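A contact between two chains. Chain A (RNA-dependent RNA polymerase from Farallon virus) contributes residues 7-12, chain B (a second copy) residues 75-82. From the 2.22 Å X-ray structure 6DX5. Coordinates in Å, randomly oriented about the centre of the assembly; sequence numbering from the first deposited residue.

Chain A, residues 7-12: QLFGPN
Chain B 75-82: KGVYNYRA

A short strand of chain A, residues 7-10, runs across a helix of chain B, residues 75-82, with an angle of 105° between their N-to-C directions and an axial approach of 7.8 Å. No hydrogen bond joins the two stretches. They are held by van der Waals packing and one CH-pi contact, which together bury 274 Å², counting both sides.

The helix is regular, with phi/psi near -70/-35 and backbone hydrogen bonds such as B:Asn79 N to B:Lys75 O (2.8 Å) and B:Arg81 N to B:Val77 O (3.2 Å). Its residues B:Val77, B:Tyr80 and B:Arg81, spaced three and four apart, therefore share one flank and meet chain A. The register is set where A:Gly10 CA lies 4.8 Å from B:Val77 CA, close for two backbones. A:Gly10 is fully extended (-180/179) and has no side chain; a CB there would be crowded by its own neighbour, since its ideal position is 3.0 Å from A:Pro11 CD.

B:Val77 leaves its CA sideways, with chi1 t (164°). This brings CG2 to 3.6 Å from A:Gly10 CA and to 3.1 Å from A:Phe9 O, a short contact between a methyl group and a carbonyl oxygen, not a hydrogen bond. The compact, branched valine fits against the strand backbone. A:Phe9 (-135/-15) points its CB away from the helix, with chi1 t (-179°) and chi2 67°, so its backbone makes the closest contact while the nearest ring atom, A:Phe9 CG, stays 6.1 Å from B:Val77 CG2.

A:Pro11 (-63/120) points toward the helix and has the largest area covered by it, 66 Å². Its ring, puckered C-gamma exo, is rigid and apolar, well suited to lie on an aromatic face. B:Tyr80, with chi1 t (-177°) and chi2 -93°, presents that face: A:Pro11 CB sits 3.6 Å from the ring centroid, 22° off the normal, and 3.4 Å from B:Tyr80 CE1. The tyrosine OH is hydrogen-bonded elsewhere in the structure, so its polar end is satisfied while the ring packs. A:Pro11 CG also reaches 4.5 Å from B:Gly76 O, beside a helix residue with no side chain.

At the margin A:Leu8 (-62/138; chi1 t, -162°; chi2 p, 78°) points toward the helix and sets CD2 4.2 Å from B:Arg81 CD. The arginine has chi1 between wells at 145°, then chi2 and chi3 both t, an extended chain whose methylene carbon serves the leucine. A:Gln7, with chi1 and chi2 both m, remains out of reach.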

ATOM      1  N   GLN A   7     -13.727   2.365  -1.129  1.00 55.75           N
ATOM      2  CA  GLN A   7     -13.682   1.153  -0.320  1.00 60.86           C
ATOM      3  C   GLN A   7     -12.749   1.384   0.855  1.00 57.08           C
ATOM      4  O   GLN A   7     -11.619   1.855   0.658  1.00 49.26           O
ATOM      5  CB  GLN A   7     -13.193  -0.050  -1.133  1.00 68.13           C
ATOM      6  CG  GLN A   7     -14.089  -0.403  -2.321  1.00 82.48           C
ATOM      7  CD  GLN A   7     -15.477  -0.883  -1.888  1.00 95.98           C
ATOM      8  OE1 GLN A   7     -15.633  -1.969  -1.301  1.00 97.19           O
ATOM      9  NE2 GLN A   7     -16.496  -0.057  -2.163  1.00100.79           N
ATOM     10  N   LEU A   8     -13.209   1.062   2.070  1.00 54.54           N
ATOM     11  CA  LEU A   8     -12.312   1.166   3.212  1.00 45.23           C
ATOM     12  C   LEU A   8     -11.142   0.214   3.004  1.00 45.81           C
ATOM     13  O   LEU A   8     -11.289  -0.913   2.524  1.00 54.97           O
ATOM     14  CB  LEU A   8     -13.029   0.873   4.537  1.00 45.86           C
ATOM     15  CG  LEU A   8     -12.275   1.383   5.780  1.00 43.60           C
ATOM     16  CD1 LEU A   8     -12.406   2.891   6.036  1.00 41.35           C
ATOM     17  CD2 LEU A   8     -12.734   0.650   6.990  1.00 54.99           C
ATOM     18  N   PHE A   9      -9.970   0.686   3.337  1.00 43.98           N
ATOM     19  CA  PHE A   9      -8.737   0.001   3.001  1.00 48.65           C
ATOM     20  C   PHE A   9      -7.780  -0.029   4.180  1.00 48.45           C
ATOM     21  O   PHE A   9      -6.824  -0.805   4.172  1.00 49.82           O
ATOM     22  CB  PHE A   9      -8.123   0.735   1.800  1.00 54.82           C
ATOM     23  CG  PHE A   9      -6.848   0.171   1.281  1.00 65.17           C
ATOM     24  CD1 PHE A   9      -6.808  -1.068   0.677  1.00 71.68           C
ATOM     25  CD2 PHE A   9      -5.696   0.940   1.310  1.00 73.64           C
ATOM     26  CE1 PHE A   9      -5.618  -1.560   0.154  1.00 78.90           C
ATOM     27  CE2 PHE A   9      -4.512   0.465   0.800  1.00 77.63           C
ATOM     28  CZ  PHE A   9      -4.466  -0.787   0.219  1.00 78.52           C
ATOM     29  N   GLY A  10      -8.017   0.780   5.195  1.00 51.00           N
ATOM     30  CA  GLY A  10      -7.191   0.854   6.374  1.00 49.56           C
ATOM     31  C   GLY A  10      -7.830   1.894   7.272  1.00 38.81           C
ATOM     32  O   GLY A  10      -8.846   2.510   6.908  1.00 40.91           O
ATOM     33  N   PRO A  11      -7.266   2.132   8.444  1.00 38.09           N
ATOM     34  CA  PRO A  11      -7.887   3.120   9.343  1.00 39.95           C
ATOM     35  C   PRO A  11      -7.851   4.503   8.686  1.00 40.48           C
ATOM     36  O   PRO A  11      -6.778   5.009   8.299  1.00 34.91           O
ATOM     37  CB  PRO A  11      -7.028   3.032  10.607  1.00 39.10           C
ATOM     38  CG  PRO A  11      -6.236   1.710  10.481  1.00 42.04           C
ATOM     39  CD  PRO A  11      -6.073   1.461   9.007  1.00 38.34           C
ATOM     40  N   ASN A  12      -9.050   5.086   8.473  1.00 36.28           N
ATOM     41  CA  ASN A  12      -9.188   6.393   7.832  1.00 33.51           C
ATOM     42  C   ASN A  12      -8.600   6.394   6.414  1.00 34.12           C
ATOM     43  O   ASN A  12      -8.170   7.436   5.916  1.00 33.54           O
ATOM     44  CB  ASN A  12      -8.502   7.475   8.695  1.00 34.41           C
ATOM     45  CG  ASN A  12      -8.928   8.885   8.350  1.00 39.68           C
ATOM     46  OD1 ASN A  12     -10.109   9.159   8.185  1.00 37.39           O
ATOM     47  ND2 ASN A  12      -7.940   9.796   8.210  1.00 39.76           N
TER
ATOM     48  N   LYS B  75      -5.375  -8.220   9.359  1.00 40.93           N
ATOM     49  CA  LYS B  75      -5.766  -7.909  10.733  1.00 56.42           C
ATOM     50  C   LYS B  75      -5.495  -6.452  11.082  1.00 60.54           C
ATOM     51  O   LYS B  75      -6.205  -5.894  11.922  1.00 69.08           O
ATOM     52  CB  LYS B  75      -5.073  -8.821  11.742  1.00 49.59           C
ATOM     53  CG  LYS B  75      -3.719  -8.350  12.216  1.00 46.88           C
ATOM     54  CD  LYS B  75      -3.205  -9.267  13.325  1.00 48.50           C
ATOM     55  CE  LYS B  75      -1.816  -8.869  13.709  1.00 49.75           C
ATOM     56  NZ  LYS B  75      -1.293  -9.748  14.752  1.00 53.46           N
ATOM     57  N   GLY B  76      -4.489  -5.823  10.461  1.00 63.18           N
ATOM     58  CA  GLY B  76      -4.259  -4.420  10.723  1.00 61.92           C
ATOM     59  C   GLY B  76      -5.492  -3.597  10.424  1.00 71.59           C
ATOM     60  O   GLY B  76      -5.844  -2.683  11.173  1.00 84.15           O
ATOM     61  N   VAL B  77      -6.195  -3.946   9.355  1.00 68.68           N
ATOM     62  CA  VAL B  77      -7.388  -3.216   8.953  1.00 64.44           C
ATOM     63  C   VAL B  77      -8.596  -3.674   9.749  1.00 67.13           C
ATOM     64  O   VAL B  77      -9.369  -2.853  10.257  1.00 68.82           O
ATOM     65  CB  VAL B  77      -7.630  -3.412   7.454  1.00 63.71           C
ATOM     66  CG1 VAL B  77      -9.062  -3.001   7.087  1.00 64.89           C
ATOM     67  CG2 VAL B  77      -6.569  -2.652   6.665  1.00 68.42           C
ATOM     68  N   TYR B  78      -8.804  -4.994   9.837  1.00 61.76           N
ATOM     69  CA  TYR B  78     -10.078  -5.454  10.376  1.00 63.04           C
ATOM     70  C   TYR B  78     -10.102  -5.485  11.895  1.00 61.71           C
ATOM     71  O   TYR B  78     -11.179  -5.352  12.476  1.00 62.36           O
ATOM     72  CB  TYR B  78     -10.430  -6.819   9.799  1.00 61.05           C
ATOM     73  CG  TYR B  78     -10.873  -6.742   8.353  1.00 60.74           C
ATOM     74  CD1 TYR B  78     -12.222  -6.599   8.028  1.00 60.77           C
ATOM     75  CD2 TYR B  78      -9.947  -6.803   7.317  1.00 59.55           C
ATOM     76  CE1 TYR B  78     -12.641  -6.530   6.719  1.00 61.08           C
ATOM     77  CE2 TYR B  78     -10.360  -6.730   5.964  1.00 64.94           C
ATOM     78  CZ  TYR B  78     -11.712  -6.587   5.685  1.00 60.58           C
ATOM     79  OH  TYR B  78     -12.156  -6.538   4.398  1.00 60.96           O
ATOM     80  N   ASN B  79      -8.949  -5.639  12.564  1.00 61.25           N
ATOM     81  CA  ASN B  79      -8.937  -5.588  14.031  1.00 61.59           C
ATOM     82  C   ASN B  79      -9.146  -4.159  14.527  1.00 70.90           C
ATOM     83  O   ASN B  79      -9.789  -3.933  15.561  1.00 64.84           O
ATOM     84  CB  ASN B  79      -7.625  -6.153  14.590  1.00 60.63           C
ATOM     85  CG  ASN B  79      -7.616  -7.678  14.654  1.00 58.78           C
ATOM     86  OD1 ASN B  79      -8.651  -8.337  14.488  1.00 58.27           O
ATOM     87  ND2 ASN B  79      -6.443  -8.248  14.912  1.00 58.08           N
ATOM     88  N   TYR B  80      -8.570  -3.185  13.811  1.00 65.51           N
ATOM     89  CA  TYR B  80      -8.802  -1.785  14.128  1.00 73.11           C
ATOM     90  C   TYR B  80     -10.278  -1.464  14.014  1.00 72.41           C
ATOM     91  O   TYR B  80     -10.884  -0.903  14.938  1.00 72.92           O
ATOM     92  CB  TYR B  80      -7.993  -0.890  13.195  1.00 70.07           C
ATOM     93  CG  TYR B  80      -8.131   0.578  13.507  1.00 78.48           C
ATOM     94  CD1 TYR B  80      -9.094   1.368  12.866  1.00 79.75           C
ATOM     95  CD2 TYR B  80      -7.310   1.174  14.449  1.00 79.59           C
ATOM     96  CE1 TYR B  80      -9.216   2.710  13.156  1.00 86.93           C
ATOM     97  CE2 TYR B  80      -7.429   2.512  14.751  1.00 87.86           C
ATOM     98  CZ  TYR B  80      -8.372   3.280  14.100  1.00 91.50           C
ATOM     99  OH  TYR B  80      -8.457   4.616  14.410  1.00 98.11           O
ATOM    100  N   ARG B  81     -10.883  -1.851  12.895  1.00 80.95           N
ATOM    101  CA  ARG B  81     -12.280  -1.541  12.681  1.00 81.32           C
ATOM    102  C   ARG B  81     -13.188  -2.303  13.651  1.00 84.02           C
ATOM    103  O   ARG B  81     -14.268  -1.811  13.996  1.00 82.37           O
ATOM    104  CB  ARG B  81     -12.600  -1.816  11.225  1.00 81.40           C
ATOM    105  CG  ARG B  81     -13.944  -2.329  10.983  1.00 83.17           C
ATOM    106  CD  ARG B  81     -14.173  -2.401   9.524  1.00 89.23           C
ATOM    107  NE  ARG B  81     -15.593  -2.622   9.269  1.00 95.13           N
ATOM    108  CZ  ARG B  81     -16.078  -3.394   8.311  1.00 94.28           C
ATOM    109  NH1 ARG B  81     -15.250  -4.039   7.481  1.00 92.73           N
ATOM    110  NH2 ARG B  81     -17.397  -3.521   8.184  1.00 92.98           N
ATOM    111  N   ALA B  82     -12.747  -3.470  14.142  1.00 81.20           N
ATOM    112  CA  ALA B  82     -13.555  -4.228  15.097  1.00 82.17           C
ATOM    113  C   ALA B  82     -13.661  -3.515  16.443  1.00 82.62           C
ATOM    114  O   ALA B  82     -14.729  -3.523  17.059  1.00 83.63           O
ATOM    115  CB  ALA B  82     -12.986  -5.638  15.290  1.00 82.30           C
TER